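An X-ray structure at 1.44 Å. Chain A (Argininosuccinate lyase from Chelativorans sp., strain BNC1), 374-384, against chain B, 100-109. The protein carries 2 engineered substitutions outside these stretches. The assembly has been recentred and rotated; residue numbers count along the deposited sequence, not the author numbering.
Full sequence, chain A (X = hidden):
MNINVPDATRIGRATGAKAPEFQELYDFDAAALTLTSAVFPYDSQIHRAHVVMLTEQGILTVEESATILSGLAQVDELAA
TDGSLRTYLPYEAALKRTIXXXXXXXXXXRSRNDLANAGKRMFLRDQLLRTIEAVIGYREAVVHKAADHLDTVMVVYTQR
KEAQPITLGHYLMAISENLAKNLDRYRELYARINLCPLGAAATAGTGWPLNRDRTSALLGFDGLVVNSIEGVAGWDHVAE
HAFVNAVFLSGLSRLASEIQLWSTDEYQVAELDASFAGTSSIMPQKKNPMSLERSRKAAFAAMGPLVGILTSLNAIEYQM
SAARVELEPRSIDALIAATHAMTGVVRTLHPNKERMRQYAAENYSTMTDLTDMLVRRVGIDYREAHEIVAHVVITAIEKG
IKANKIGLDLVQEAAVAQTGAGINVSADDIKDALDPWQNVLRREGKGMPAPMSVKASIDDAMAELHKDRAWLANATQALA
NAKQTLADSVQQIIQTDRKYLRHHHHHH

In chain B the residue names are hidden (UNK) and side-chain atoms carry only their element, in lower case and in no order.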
ATOM      1  N   LEU A 374      40.536 -13.908 -23.189  1.00 23.14           N
ATOM      2  CA  LEU A 374      40.800 -15.304 -23.514  1.00 24.84           C
ATOM      3  C   LEU A 374      39.951 -15.755 -24.699  1.00 25.70           C
ATOM      4  O   LEU A 374      40.457 -16.367 -25.642  1.00 27.73           O
ATOM      5  CB  LEU A 374      40.539 -16.203 -22.311  1.00 26.33           C
ATOM      6  CG  LEU A 374      41.330 -15.913 -21.037  1.00 28.20           C
ATOM      7  CD1 LEU A 374      41.008 -16.968 -19.975  1.00 29.39           C
ATOM      8  CD2 LEU A 374      42.807 -15.836 -21.303  1.00 28.08           C
ATOM      9  N   VAL A 375      38.651 -15.442 -24.666  1.00 25.21           N
ATOM     10  CA  VAL A 375      37.771 -15.789 -25.782  1.00 26.13           C
ATOM     11  C   VAL A 375      38.288 -15.175 -27.076  1.00 29.32           C
ATOM     12  O   VAL A 375      38.387 -15.845 -28.109  1.00 32.09           O
ATOM     13  CB  VAL A 375      36.336 -15.321 -25.480  1.00 25.99           C
ATOM     14  CG1 VAL A 375      35.445 -15.487 -26.701  1.00 27.53           C
ATOM     15  CG2 VAL A 375      35.776 -16.079 -24.288  1.00 25.92           C
ATOM     16  N   ARG A 376      38.619 -13.883 -27.035  1.00 29.90           N
ATOM     17  CA  ARG A 376      39.013 -13.167 -28.243  1.00 33.90           C
ATOM     18  C   ARG A 376      40.364 -13.643 -28.760  1.00 32.97           C
ATOM     19  O   ARG A 376      40.557 -13.764 -29.976  1.00 36.14           O
ATOM     20  CB  ARG A 376      39.056 -11.670 -27.932  1.00 41.50           C
ATOM     21  CG  ARG A 376      39.173 -10.761 -29.137  1.00 52.48           C
ATOM     22  CD  ARG A 376      39.240  -9.290 -28.706  1.00 63.03           C
ATOM     23  NE  ARG A 376      37.994  -8.818 -28.098  1.00 68.87           N
ATOM     24  CZ  ARG A 376      37.831  -8.516 -26.807  1.00 61.39           C
ATOM     25  NH1 ARG A 376      38.836  -8.625 -25.944  1.00 58.28           N
ATOM     26  NH2 ARG A 376      36.647  -8.098 -26.379  1.00 53.50           N
ATOM     27  N   ARG A 377      41.305 -13.937 -27.857  1.00 30.97           N
ATOM     28  CA  ARG A 377      42.667 -14.264 -28.273  1.00 33.15           C
ATOM     29  C   ARG A 377      42.830 -15.729 -28.660  1.00 38.45           C
ATOM     30  O   ARG A 377      43.506 -16.031 -29.651  1.00 41.39           O
ATOM     31  CB  ARG A 377      43.656 -13.910 -27.160  1.00 36.36           C
ATOM     32  CG  ARG A 377      43.813 -12.412 -26.918  1.00 47.50           C
ATOM     33  CD  ARG A 377      44.725 -11.753 -27.951  1.00 66.02           C
ATOM     34  NE  ARG A 377      46.115 -12.181 -27.807  1.00 85.97           N
ATOM     35  CZ  ARG A 377      47.107 -11.800 -28.607  1.00 99.51           C
ATOM     36  NH1 ARG A 377      46.871 -10.977 -29.620  1.00102.45           N
ATOM     37  NH2 ARG A 377      48.338 -12.247 -28.394  1.00104.12           N
ATOM     38  N   VAL A 378      42.254 -16.656 -27.892  1.00 41.50           N
ATOM     39  CA  VAL A 378      42.432 -18.084 -28.149  1.00 44.93           C
ATOM     40  C   VAL A 378      41.163 -18.766 -28.639  1.00 47.26           C
ATOM     41  O   VAL A 378      41.198 -19.966 -28.954  1.00 51.37           O
ATOM     42  CB  VAL A 378      43.039 -18.832 -26.944  1.00 45.79           C
ATOM     43  CG1 VAL A 378      44.289 -18.105 -26.446  1.00 44.49           C
ATOM     44  CG2 VAL A 378      42.029 -18.983 -25.824  1.00 49.67           C
ATOM     45  N   GLY A 379      40.042 -18.051 -28.703  1.00 43.66           N
ATOM     46  CA  GLY A 379      38.848 -18.567 -29.337  1.00 41.92           C
ATOM     47  C   GLY A 379      38.055 -19.578 -28.544  1.00 42.77           C
ATOM     48  O   GLY A 379      37.113 -20.162 -29.095  1.00 42.01           O
ATOM     49  N   ILE A 380      38.405 -19.820 -27.274  1.00 42.62           N
ATOM     50  CA  ILE A 380      37.574 -20.678 -26.435  1.00 36.80           C
ATOM     51  C   ILE A 380      36.198 -20.031 -26.251  1.00 35.41           C
ATOM     52  O   ILE A 380      36.010 -18.833 -26.487  1.00 32.75           O
ATOM     53  CB  ILE A 380      38.233 -20.960 -25.076  1.00 34.61           C
ATOM     54  CG1 ILE A 380      38.497 -19.669 -24.310  1.00 35.62           C
ATOM     55  CG2 ILE A 380      39.559 -21.693 -25.265  1.00 35.87           C
ATOM     56  CD1 ILE A 380      39.283 -19.890 -23.017  1.00 41.43           C
ATOM     57  N   ASP A 381      35.222 -20.842 -25.833  1.00 35.55           N
ATOM     58  CA  ASP A 381      33.877 -20.324 -25.602  1.00 33.64           C
ATOM     59  C   ASP A 381      33.825 -19.581 -24.271  1.00 30.83           C
ATOM     60  O   ASP A 381      34.694 -19.747 -23.412  1.00 27.21           O
ATOM     61  CB  ASP A 381      32.839 -21.452 -25.606  1.00 33.62           C
ATOM     62  CG  ASP A 381      32.963 -22.367 -24.404  1.00 38.09           C
ATOM     63  OD1 ASP A 381      33.868 -23.232 -24.396  1.00 41.81           O
ATOM     64  OD2 ASP A 381      32.161 -22.205 -23.459  1.00 38.35           O
ATOM     65  N   TYR A 382      32.780 -18.760 -24.098  1.00 29.38           N
ATOM     66  CA  TYR A 382      32.740 -17.876 -22.940  1.00 28.89           C
ATOM     67  C   TYR A 382      32.630 -18.664 -21.636  1.00 30.77           C
ATOM     68  O   TYR A 382      33.192 -18.261 -20.610  1.00 30.92           O
ATOM     69  CB  TYR A 382      31.601 -16.858 -23.041  1.00 26.51           C
ATOM     70  CG  TYR A 382      31.855 -15.757 -22.032  1.00 26.91           C
ATOM     71  CD1 TYR A 382      32.693 -14.702 -22.348  1.00 27.49           C
ATOM     72  CD2 TYR A 382      31.351 -15.830 -20.742  1.00 26.81           C
ATOM     73  CE1 TYR A 382      32.990 -13.720 -21.426  1.00 27.85           C
ATOM     74  CE2 TYR A 382      31.646 -14.851 -19.804  1.00 25.34           C
ATOM     75  CZ  TYR A 382      32.467 -13.796 -20.160  1.00 25.61           C
ATOM     76  OH  TYR A 382      32.793 -12.812 -19.259  1.00 23.04           O
ATOM     77  N   ARG A 383      31.897 -19.777 -21.645  1.00 31.19           N
ATOM     78  CA  ARG A 383      31.700 -20.537 -20.413  1.00 30.60           C
ATOM     79  C   ARG A 383      33.013 -21.139 -19.911  1.00 30.68           C
ATOM     80  O   ARG A 383      33.275 -21.128 -18.705  1.00 29.39           O
ATOM     81  CB  ARG A 383      30.611 -21.593 -20.632  1.00 29.56           C
ATOM     82  CG  ARG A 383      30.034 -22.230 -19.365  1.00 26.98           C
ATOM     83  CD  ARG A 383      29.538 -21.201 -18.356  1.00 26.59           C
ATOM     84  NE  ARG A 383      28.576 -20.271 -18.947  1.00 28.67           N
ATOM     85  CZ  ARG A 383      28.519 -18.975 -18.670  1.00 28.59           C
ATOM     86  NH1 ARG A 383      27.612 -18.212 -19.274  1.00 26.43           N
ATOM     87  NH2 ARG A 383      29.358 -18.440 -17.790  1.00 28.41           N
ATOM     88  N   GLU A 384      33.866 -21.655 -20.806  1.00 29.42           N
ATOM     89  CA  GLU A 384      35.128 -22.226 -20.327  1.00 30.33           C
ATOM     90  C   GLU A 384      36.094 -21.138 -19.863  1.00 29.60           C
ATOM     91  O   GLU A 384      36.843 -21.332 -18.896  1.00 29.68           O
ATOM     92  CB  GLU A 384      35.800 -23.094 -21.395  1.00 39.34           C
ATOM     93  CG  GLU A 384      37.103 -23.754 -20.893  1.00 51.49           C
ATOM     94  CD  GLU A 384      37.833 -24.570 -21.960  1.00 65.77           C
ATOM     95  OE1 GLU A 384      37.479 -24.454 -23.153  1.00 69.35           O
ATOM     96  OE2 GLU A 384      38.767 -25.322 -21.600  1.00 66.29           O
TER
ATOM     97  N   UNK B 100      27.522 -28.958 -28.255  1.00 23.79           N
ATOM     98  CA  UNK B 100      28.922 -28.816 -27.922  1.00 26.25           C
ATOM     99  C   UNK B 100      29.254 -27.454 -27.354  1.00 25.95           C
ATOM    100  O   UNK B 100      28.390 -26.602 -27.114  1.00 24.26           O
ATOM    101  N   UNK B 101      30.560 -27.240 -27.159  1.00 25.51           N
ATOM    102  CA  UNK B 101      31.031 -26.084 -26.412  1.00 25.97           C
ATOM    103  C   UNK B 101      30.740 -24.751 -27.096  1.00 23.94           C
ATOM    104  O   UNK B 101      30.709 -23.724 -26.411  1.00 24.13           O
ATOM    105  c   UNK B 101      32.528 -26.226 -26.146  1.00 32.12           C
ATOM    106  o   UNK B 101      33.239 -26.288 -27.372  1.00 39.30           O
ATOM    107  N   UNK B 102      30.531 -24.735 -28.416  1.00 23.18           N
ATOM    108  CA  UNK B 102      30.177 -23.497 -29.111  1.00 24.44           C
ATOM    109  C   UNK B 102      28.922 -22.854 -28.533  1.00 23.55           C
ATOM    110  O   UNK B 102      28.688 -21.654 -28.735  1.00 23.32           O
ATOM    111  c   UNK B 102      30.038 -23.761 -30.628  1.00 25.97           C
ATOM    112  c   UNK B 102      28.762 -24.537 -30.937  1.00 24.43           C
ATOM    113  c   UNK B 102      30.081 -22.442 -31.402  1.00 28.87           C
ATOM    114  N   UNK B 103      28.099 -23.628 -27.821  1.00 21.35           N
ATOM    115  CA  UNK B 103      26.928 -23.070 -27.154  1.00 20.58           C
ATOM    116  C   UNK B 103      27.300 -21.875 -26.294  1.00 20.98           C
ATOM    117  O   UNK B 103      26.539 -20.907 -26.194  1.00 21.71           O
ATOM    118  c   UNK B 103      26.273 -24.135 -26.274  1.00 21.10           C
ATOM    119  N   UNK B 104      28.460 -21.938 -25.638  1.00 22.17           N
ATOM    120  CA  UNK B 104      28.879 -20.868 -24.748  1.00 23.34           C
ATOM    121  C   UNK B 104      29.093 -19.544 -25.444  1.00 23.53           C
ATOM    122  O   UNK B 104      29.030 -18.486 -24.802  1.00 23.94           O
ATOM    123  N   UNK B 105      29.333 -19.570 -26.750  1.00 21.76           N
ATOM    124  CA  UNK B 105      29.576 -18.333 -27.472  1.00 21.01           C
ATOM    125  C   UNK B 105      28.325 -17.492 -27.627  1.00 20.44           C
ATOM    126  O   UNK B 105      28.437 -16.312 -27.970  1.00 21.76           O
ATOM    127  c   UNK B 105      33.773 -19.459 -29.991  1.00 43.00           C
ATOM    128  c   UNK B 105      31.599 -19.164 -28.767  1.00 25.28           C
ATOM    129  c   UNK B 105      30.181 -18.631 -28.848  1.00 22.84           C
ATOM    130  n   UNK B 105      34.519 -19.162 -31.245  1.00 48.82           N
ATOM    131  c   UNK B 105      32.321 -19.034 -30.106  1.00 31.61           C
ATOM    132  N   UNK B 106      27.134 -18.061 -27.412  1.00 18.86           N
ATOM    133  CA  UNK B 106      25.946 -17.225 -27.520  1.00 20.20           C
ATOM    134  C   UNK B 106      25.876 -16.185 -26.405  1.00 20.94           C
ATOM    135  O   UNK B 106      25.068 -15.261 -26.493  1.00 22.84           O
ATOM    136  c   UNK B 106      24.652 -18.052 -27.563  1.00 20.63           C
ATOM    137  c   UNK B 106      22.147 -19.934 -24.852  1.00 23.73           C
ATOM    138  c   UNK B 106      24.159 -18.627 -26.234  1.00 20.15           C
ATOM    139  s   UNK B 106      22.359 -18.884 -26.285  1.00 20.92           S
ATOM    140  N   UNK B 107      26.697 -16.314 -25.366  1.00 19.58           N
ATOM    141  CA  UNK B 107      26.685 -15.354 -24.269  1.00 19.89           C
ATOM    142  C   UNK B 107      27.724 -14.255 -24.440  1.00 19.55           C
ATOM    143  O   UNK B 107      27.831 -13.384 -23.574  1.00 19.08           O
ATOM    144  n   UNK B 107      24.844 -15.102 -21.833  1.00 24.14           N
ATOM    145  c   UNK B 107      26.903 -16.066 -22.936  1.00 21.43           C
ATOM    146  c   UNK B 107      26.607 -15.075 -20.548  1.00 24.16           C
ATOM    147  c   UNK B 107      24.478 -14.570 -20.680  1.00 24.83           C
ATOM    148  n   UNK B 107      25.526 -14.552 -19.880  1.00 24.68           N
ATOM    149  c   UNK B 107      26.180 -15.431 -21.782  1.00 23.80           C
ATOM    150  N   UNK B 108      28.491 -14.268 -25.534  1.00 19.93           N
ATOM    151  CA  UNK B 108      29.478 -13.216 -25.750  1.00 19.28           C
ATOM    152  C   UNK B 108      28.801 -11.852 -25.742  1.00 18.27           C
ATOM    153  O   UNK B 108      27.813 -11.618 -26.452  1.00 19.34           O
ATOM    154  c   UNK B 108      31.201 -14.653 -26.887  1.00 21.13           C
ATOM    155  c   UNK B 108      31.806 -15.154 -28.207  1.00 23.47           C
ATOM    156  c   UNK B 108      30.245 -13.470 -27.058  1.00 19.98           C
ATOM    157  c   UNK B 108      30.996 -12.211 -27.468  1.00 20.86           C
ATOM    158  N   UNK B 109      29.338 -10.937 -24.942  1.00 17.07           N
ATOM    159  CA  UNK B 109      28.828  -9.580 -24.894  1.00 17.10           C
ATOM    160  C   UNK B 109      27.505  -9.394 -24.182  1.00 16.77           C
ATOM    161  O   UNK B 109      26.891  -8.338 -24.318  1.00 17.26           O
TER

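Position 100 of chain B has no side-chain atoms and lies out of reach of the chain A stretch. Its phi of 101° follows the end of a helix, and a CB here would be jammed against the preceding carbonyl, so it is Gly100(B). Position 101 carries one carbon and then one oxygen, the pattern of a serine; the CB lies 3.7 Å from Asp381(A) OD1, and the backbone O of Ser101(B) comes within 3.2 Å of Asp381(A) CB. Position 102 has one carbon bearing two more, its CA-to-CB bond pointing away from chain A, which identifies Val102(B). A single carbon at position 103, directed sideways and touching nothing on the other stretch, makes Ala103(B).

Position 104 again lacks a side chain, but here the neighbour supplies the reason: its CA sits 3.8 Å from Asp381(A) OD2, and an ideal CB would fall 2.3 Å from that same oxygen, a clash. Only glycine fits, and Gly104(B) also brings its O to 3.5 Å from Tyr382(A) CB. At position 105 four carbons in a row end in a nitrogen, an extended chain whose CA-to-CB bond points sideways while its end comes nearer to chain A. This is Lys105(B); its CG lies 4.1 Å from Asp381(A) CB, and its NZ reaches 3.5 Å from Gly379(A) O.

Position 106 shows two carbons, a sulfur and a final carbon, unbranched, on a CA-to-CB bond that points away from chain A: Met106(B). Position 107 has one carbon leading to a five-membered ring of three carbons and two nitrogens, hence His107(B), whose CD2 approaches Arg383(A) NH1 at 3.5 Å, at the edge of the guanidinium and near its plane. The four carbons of position 108 fork at the first, with one arm two carbons long, as in isoleucine. Ile108(B) places CD1 4.0 Å from Val375(A) CG1 and CG1 4.5 Å from Tyr382(A) CB. Position 109 has no side-chain atoms and a phi of 74°, which favours Gly109(B).

The contact buries 423 Å² and contains no hydrogen bond between the stretches, so it rests on close packing. Asp381(A) is central: its OD2 accepts from Glu384(A) N at 3.2 Å, capping the helix that begins at Tyr382(A), while its side chain packs against the turn of chain B where Gly104(B) leaves room. The aliphatic part of Lys105(B) packs beside it, and the apolar contacts of Ile108(B) extend the interface to Val375(A) on the preceding helix.

Chain B 100-109: GSVAGKMHIG
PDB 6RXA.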